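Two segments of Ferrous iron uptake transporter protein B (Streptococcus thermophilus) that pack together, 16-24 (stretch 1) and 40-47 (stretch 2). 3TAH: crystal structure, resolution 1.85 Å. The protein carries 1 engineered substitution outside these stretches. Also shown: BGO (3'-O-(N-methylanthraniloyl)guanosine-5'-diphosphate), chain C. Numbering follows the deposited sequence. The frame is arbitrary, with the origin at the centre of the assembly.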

ATOM      1  N   LYS A  16       2.528  10.874  -9.438  1.00 17.26           N
ATOM      2  CA  LYS A  16       1.409   9.993  -9.759  1.00 18.82           C
ATOM      3  C   LYS A  16       0.558  10.568 -10.898  1.00 18.45           C
ATOM      4  O   LYS A  16       0.226   9.841 -11.827  1.00 18.50           O
ATOM      5  CB  LYS A  16       0.560   9.700  -8.514  1.00 19.06           C
ATOM      6  CG  LYS A  16      -0.700   8.887  -8.810  1.00 19.95           C
ATOM      7  CD  LYS A  16      -1.397   8.435  -7.551  1.00 21.61           C
ATOM      8  CE  LYS A  16      -2.001   9.581  -6.784  1.00 21.43           C
ATOM      9  NZ  LYS A  16      -3.109  10.250  -7.534  1.00 22.02           N
ATOM     10  N   THR A  17       0.215  11.855 -10.829  1.00 20.35           N
ATOM     11  CA  THR A  17      -0.568  12.494 -11.883  1.00 20.50           C
ATOM     12  C   THR A  17       0.181  12.485 -13.210  1.00 19.68           C
ATOM     13  O   THR A  17      -0.411  12.190 -14.254  1.00 20.07           O
ATOM     14  CB  THR A  17      -0.927  13.965 -11.560  1.00 22.62           C
ATOM     15  OG1 THR A  17      -1.665  14.020 -10.338  1.00 24.74           O
ATOM     16  CG2 THR A  17      -1.761  14.572 -12.672  1.00 22.35           C
ATOM     17  N   SER A  18       1.474  12.806 -13.160  1.00 17.99           N
ATOM     18  CA  SER A  18       2.311  12.808 -14.352  1.00 17.33           C
ATOM     19  C   SER A  18       2.302  11.442 -15.015  1.00 17.22           C
ATOM     20  O   SER A  18       2.167  11.364 -16.236  1.00 17.17           O
ATOM     21  CB  SER A  18       3.750  13.221 -14.036  1.00 18.41           C
ATOM     22  OG  SER A  18       3.807  14.560 -13.567  1.00 17.35           O
ATOM     23  N   LEU A  19       2.449  10.373 -14.222  1.00 15.95           N
ATOM     24  CA  LEU A  19       2.396   9.010 -14.775  1.00 16.45           C
ATOM     25  C   LEU A  19       0.985   8.651 -15.230  1.00 16.36           C
ATOM     26  O   LEU A  19       0.813   8.066 -16.282  1.00 17.96           O
ATOM     27  CB  LEU A  19       2.893   7.962 -13.777  1.00 15.51           C
ATOM     28  CG  LEU A  19       4.382   8.016 -13.459  1.00 17.14           C
ATOM     29  CD1 LEU A  19       4.734   7.092 -12.290  1.00 17.84           C
ATOM     30  CD2 LEU A  19       5.227   7.663 -14.665  1.00 18.35           C
ATOM     31  N   PHE A  20      -0.020   8.998 -14.441  1.00 17.20           N
ATOM     32  CA  PHE A  20      -1.408   8.788 -14.867  1.00 18.28           C
ATOM     33  C   PHE A  20      -1.658   9.366 -16.266  1.00 17.85           C
ATOM     34  O   PHE A  20      -2.221   8.688 -17.147  1.00 19.21           O
ATOM     35  CB  PHE A  20      -2.394   9.401 -13.869  1.00 18.24           C
ATOM     36  CG  PHE A  20      -3.828   9.144 -14.228  1.00 20.02           C
ATOM     37  CD1 PHE A  20      -4.412   7.918 -13.947  1.00 20.80           C
ATOM     38  CD2 PHE A  20      -4.589  10.118 -14.870  1.00 21.87           C
ATOM     39  CE1 PHE A  20      -5.747   7.655 -14.289  1.00 21.88           C
ATOM     40  CE2 PHE A  20      -5.932   9.862 -15.209  1.00 21.42           C
ATOM     41  CZ  PHE A  20      -6.502   8.623 -14.908  1.00 21.43           C
ATOM     42  N   ASN A  21      -1.237  10.613 -16.462  1.00 18.03           N
ATOM     43  CA  ASN A  21      -1.417  11.303 -17.753  1.00 18.90           C
ATOM     44  C   ASN A  21      -0.662  10.639 -18.889  1.00 20.21           C
ATOM     45  O   ASN A  21      -1.207  10.514 -19.984  1.00 21.60           O
ATOM     46  CB  ASN A  21      -1.063  12.795 -17.638  1.00 20.45           C
ATOM     47  CG  ASN A  21      -2.036  13.552 -16.758  1.00 21.33           C
ATOM     48  OD1 ASN A  21      -3.170  13.121 -16.560  1.00 21.99           O
ATOM     49  ND2 ASN A  21      -1.601  14.691 -16.221  1.00 22.07           N
ATOM     50  N   LEU A  22       0.572  10.192 -18.635  1.00 20.10           N
ATOM     51  CA  LEU A  22       1.327   9.441 -19.643  1.00 21.09           C
ATOM     52  C   LEU A  22       0.675   8.111 -20.008  1.00 21.07           C
ATOM     53  O   LEU A  22       0.590   7.752 -21.185  1.00 21.34           O
ATOM     54  CB  LEU A  22       2.755   9.161 -19.170  1.00 21.73           C
ATOM     55  CG  LEU A  22       3.780  10.273 -19.315  1.00 23.19           C
ATOM     56  CD1 LEU A  22       5.076   9.861 -18.628  1.00 23.61           C
ATOM     57  CD2 LEU A  22       4.014  10.558 -20.808  1.00 24.68           C
ATOM     58  N   ILE A  23       0.218   7.383 -18.995  1.00 19.86           N
ATOM     59  CA  ILE A  23      -0.324   6.042 -19.179  1.00 18.73           C
ATOM     60  C   ILE A  23      -1.671   6.053 -19.899  1.00 19.51           C
ATOM     61  O   ILE A  23      -1.919   5.168 -20.727  1.00 19.71           O
ATOM     62  CB  ILE A  23      -0.482   5.297 -17.824  1.00 17.93           C
ATOM     63  CG1 ILE A  23       0.882   5.024 -17.188  1.00 19.09           C
ATOM     64  CG2 ILE A  23      -1.202   3.959 -18.021  1.00 16.31           C
ATOM     65  CD1 ILE A  23       0.808   4.762 -15.695  1.00 17.83           C
ATOM     66  N   THR A  24      -2.513   7.028 -19.564  1.00 20.80           N
ATOM     67  CA  THR A  24      -3.870   7.132 -20.112  1.00 22.30           C
ATOM     68  C   THR A  24      -4.030   8.141 -21.252  1.00 26.03           C
ATOM     69  O   THR A  24      -5.030   8.077 -21.982  1.00 25.55           O
ATOM     70  CB  THR A  24      -4.909   7.504 -19.029  1.00 20.67           C
ATOM     71  OG1 THR A  24      -4.682   8.838 -18.541  1.00 20.98           O
ATOM     72  CG2 THR A  24      -4.872   6.481 -17.890  1.00 17.67           C
ATOM     73  N   ARG A  40     -12.957  11.377  -8.167  1.00 19.61           N
ATOM     74  CA  ARG A  40     -12.820  10.011  -8.648  1.00 20.29           C
ATOM     75  C   ARG A  40     -12.413  10.090 -10.102  1.00 20.72           C
ATOM     76  O   ARG A  40     -13.176  10.608 -10.931  1.00 20.17           O
ATOM     77  CB  ARG A  40     -14.134   9.262  -8.511  1.00 22.35           C
ATOM     78  CG  ARG A  40     -14.104   7.807  -8.931  1.00 22.69           C
ATOM     79  CD  ARG A  40     -15.492   7.229  -8.712  1.00 27.26           C
ATOM     80  NE  ARG A  40     -15.557   5.785  -8.884  1.00 28.25           N
ATOM     81  CZ  ARG A  40     -16.666   5.061  -8.713  1.00 31.33           C
ATOM     82  NH1 ARG A  40     -17.826   5.638  -8.378  1.00 31.13           N
ATOM     83  NH2 ARG A  40     -16.619   3.743  -8.892  1.00 32.21           N
ATOM     84  N   LYS A  41     -11.222   9.577 -10.412  1.00 19.71           N
ATOM     85  CA  LYS A  41     -10.672   9.668 -11.753  1.00 19.70           C
ATOM     86  C   LYS A  41     -10.127   8.325 -12.198  1.00 19.54           C
ATOM     87  O   LYS A  41      -9.427   7.652 -11.447  1.00 18.03           O
ATOM     88  CB  LYS A  41      -9.559  10.704 -11.807  1.00 20.29           C
ATOM     89  CG  LYS A  41      -8.947  10.901 -13.204  1.00 23.13           C
ATOM     90  CD  LYS A  41      -8.045  12.128 -13.250  1.00 23.20           C
ATOM     91  CE  LYS A  41      -6.820  11.993 -12.330  1.00 23.98           C
ATOM     92  NZ  LYS A  41      -5.865  13.133 -12.515  1.00 25.50           N
ATOM     93  N   SER A  42     -10.443   7.968 -13.436  1.00 17.67           N
ATOM     94  CA  SER A  42      -9.927   6.759 -14.045  1.00 17.66           C
ATOM     95  C   SER A  42      -9.704   6.979 -15.526  1.00 17.46           C
ATOM     96  O   SER A  42     -10.204   7.951 -16.104  1.00 16.75           O
ATOM     97  CB  SER A  42     -10.893   5.601 -13.837  1.00 19.12           C
ATOM     98  OG  SER A  42     -12.122   5.855 -14.504  1.00 20.62           O
ATOM     99  N   GLY A  43      -8.950   6.057 -16.111  1.00 18.80           N
ATOM    100  CA  GLY A  43      -8.670   6.051 -17.549  1.00 19.17           C
ATOM    101  C   GLY A  43      -8.170   4.704 -18.004  1.00 18.84           C
ATOM    102  O   GLY A  43      -7.572   3.964 -17.219  1.00 20.13           O
ATOM    103  N   LEU A  44      -8.415   4.371 -19.273  1.00 17.91           N
ATOM    104  CA  LEU A  44      -7.900   3.147 -19.867  1.00 16.68           C
ATOM    105  C   LEU A  44      -6.440   3.342 -20.267  1.00 18.10           C
ATOM    106  O   LEU A  44      -6.035   4.453 -20.630  1.00 19.06           O
ATOM    107  CB  LEU A  44      -8.735   2.744 -21.085  1.00 17.77           C
ATOM    108  CG  LEU A  44     -10.224   2.473 -20.799  1.00 20.21           C
ATOM    109  CD1 LEU A  44     -10.944   2.017 -22.088  1.00 20.49           C
ATOM    110  CD2 LEU A  44     -10.423   1.456 -19.678  1.00 18.80           C
ATOM    111  N   VAL A  45      -5.649   2.273 -20.207  1.00 17.96           N
ATOM    112  CA  VAL A  45      -4.237   2.368 -20.616  1.00 19.58           C
ATOM    113  C   VAL A  45      -4.220   2.611 -22.135  1.00 21.22           C
ATOM    114  O   VAL A  45      -4.744   1.803 -22.885  1.00 21.36           O
ATOM    115  CB  VAL A  45      -3.434   1.135 -20.227  1.00 18.74           C
ATOM    116  CG1 VAL A  45      -2.003   1.204 -20.771  1.00 21.10           C
ATOM    117  CG2 VAL A  45      -3.393   1.000 -18.702  1.00 18.38           C
ATOM    118  N   LYS A  46      -3.634   3.729 -22.561  1.00 23.44           N
ATOM    119  CA  LYS A  46      -3.619   4.132 -23.986  1.00 25.15           C
ATOM    120  C   LYS A  46      -3.127   3.009 -24.898  1.00 25.34           C
ATOM    121  O   LYS A  46      -3.712   2.760 -25.958  1.00 26.12           O
ATOM    122  CB  LYS A  46      -2.787   5.420 -24.162  1.00 25.14           C
ATOM    123  CG  LYS A  46      -2.764   6.005 -25.573  1.00 27.90           C
ATOM    124  N   LYS A  47      -2.077   2.308 -24.475  1.00 26.59           N
ATOM    125  CA  LYS A  47      -1.482   1.215 -25.268  1.00 25.77           C
ATOM    126  C   LYS A  47      -2.055  -0.185 -25.012  1.00 26.93           C
ATOM    127  O   LYS A  47      -1.661  -1.146 -25.678  1.00 26.89           O
ATOM    128  CB  LYS A  47       0.037   1.222 -25.075  1.00 26.14           C
ATOM    129  CG  LYS A  47       0.696   2.451 -25.666  1.00 27.97           C
ATOM    130  CD  LYS A  47       2.164   2.519 -25.302  1.00 28.23           C
ATOM    131  CE  LYS A  47       2.905   3.567 -26.094  1.00 29.18           C
ATOM    132  NZ  LYS A  47       4.375   3.337 -25.930  1.00 27.12           N
TER
HETATM  133  C'  BGO C 300       6.023  20.239 -11.718  1.00 19.71           C
HETATM  134  N1  BGO C 300      11.066  13.159 -12.904  1.00 20.31           N
HETATM  135  C2  BGO C 300      11.167  14.553 -12.701  1.00 21.64           C
HETATM  136  N2  BGO C 300      12.335  15.162 -12.860  1.00 22.35           N
HETATM  137  N3  BGO C 300      10.080  15.254 -12.340  1.00 18.99           N
HETATM  138  C4  BGO C 300       8.898  14.619 -12.188  1.00 19.18           C
HETATM  139  C5  BGO C 300       8.736  13.240 -12.376  1.00 19.27           C
HETATM  140  C6  BGO C 300       9.849  12.486 -12.749  1.00 20.30           C
HETATM  141  O6  BGO C 300       9.788  11.265 -12.941  1.00 17.09           O
HETATM  142  N7  BGO C 300       7.453  12.965 -12.143  1.00 17.68           N
HETATM  143  C8  BGO C 300       6.813  14.090 -11.816  1.00 19.04           C
HETATM  144  N9  BGO C 300       7.707  15.086 -11.855  1.00 19.42           N
HETATM  145  PA  BGO C 300       2.888  15.233  -9.924  1.00 22.32           P
HETATM  146  PB  BGO C 300       1.349  13.875  -7.854  0.60 23.96           P
HETATM  147  C1' BGO C 300       6.862  21.533 -11.787  1.00 20.14           C
HETATM  148  O1' BGO C 300       4.973  20.135 -12.338  1.00 16.66           O
HETATM  149  O1A BGO C 300       2.597  14.279 -10.998  1.00 20.70           O
HETATM  150  C1B BGO C 300       7.562  16.481 -11.571  1.00 19.04           C
HETATM  151  O1B BGO C 300       1.784  12.662  -7.161  0.60 23.20           O
HETATM  152  C2' BGO C 300       6.577  22.534 -12.727  1.00 21.94           C
HETATM  153  N2' BGO C 300       5.571  22.431 -13.600  1.00 22.91           N
HETATM  154  O2' BGO C 300       6.436  17.678 -13.252  1.00 17.13           O
HETATM  155  O2A BGO C 300       2.110  16.512  -9.831  1.00 27.10           O
HETATM  156  C2B BGO C 300       6.344  17.163 -11.939  1.00 19.07           C
HETATM  157  O2B BGO C 300       0.392  13.664  -8.926  0.60 22.76           O
HETATM  158  C3' BGO C 300       7.372  23.676 -12.742  1.00 22.66           C
HETATM  159  O3' BGO C 300       6.442  19.224 -11.011  1.00 18.74           O
HETATM  160  O3A BGO C 300       2.729  14.504  -8.479  1.00 21.96           O
HETATM  161  C3B BGO C 300       5.588  18.066 -11.070  1.00 19.09           C
HETATM  162  O3B BGO C 300       0.957  14.978  -6.918  0.60 23.74           O
HETATM  163  C4' BGO C 300       8.427  23.818 -11.860  1.00 22.04           C
HETATM  164  O4' BGO C 300       7.309  16.548 -10.122  1.00 19.78           O
HETATM  165  C4B BGO C 300       6.093  17.406  -9.788  1.00 18.76           C
HETATM  166  C5' BGO C 300       8.720  22.832 -10.926  1.00 22.69           C
HETATM  167  O5' BGO C 300       4.457  15.591  -9.976  1.00 20.34           O
HETATM  168  C5B BGO C 300       5.070  16.514  -9.062  1.00 19.96           C
HETATM  169  C6' BGO C 300       7.927  21.678 -10.892  1.00 21.17           C
HETATM  170  CM' BGO C 300       4.931  23.598 -14.233  1.00 25.83           C
HETATM  171  O   HOH W   1      -3.849  12.024 -11.006  1.00 34.77           O
HETATM  172  O   HOH W   2      -5.331  13.820 -15.028  1.00 23.23           O
HETATM  173  O   HOH W   3      -0.230   3.629 -22.334  1.00 17.59           O
HETATM  174  O   HOH W   4      -6.335   5.776 -22.841  1.00 25.84           O

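A strand that crosses a helix obliquely, here at 48°, can meet it through side chains at one end and through backbone at the other, and this contact illustrates the progression. At Lys41 the link is a long side chain. Its aliphatic part lies against Phe20, with CD 3.7 Å from CE2 of the ring, while its ammonium reaches the helix through water: NZ donates to two waters, one of which donates to Thr17 OG1 and the other to Asn21 OD1. Ser42 turns its side chain away, so its backbone is what Phe20 meets; the ring edge comes to 3.7 Å, from CZ to Ser42 C, and equally from CZ to Gly43 N. Gly43 allows close packing, since a CB there would point toward the helix and lie 2.8 Å from Thr24 CG2, a clash. Leu44 also points away, yet its carbonyl engages the helix: Leu44 O accepts a CA-H...O contact from Thr24 CA at 3.5 Å, and a water donates to both Leu44 O and Thr24 O. Val45 adds an apolar contact, its CG2 3.7 Å from Ile23 CG2. The one direct hydrogen bond across the contact follows, from Lys46 N to Ile23 O, at 2.9 Å and nearly straight at 164°. At Lys47, a water accepts from the backbone N and donates to the same Ile23 O.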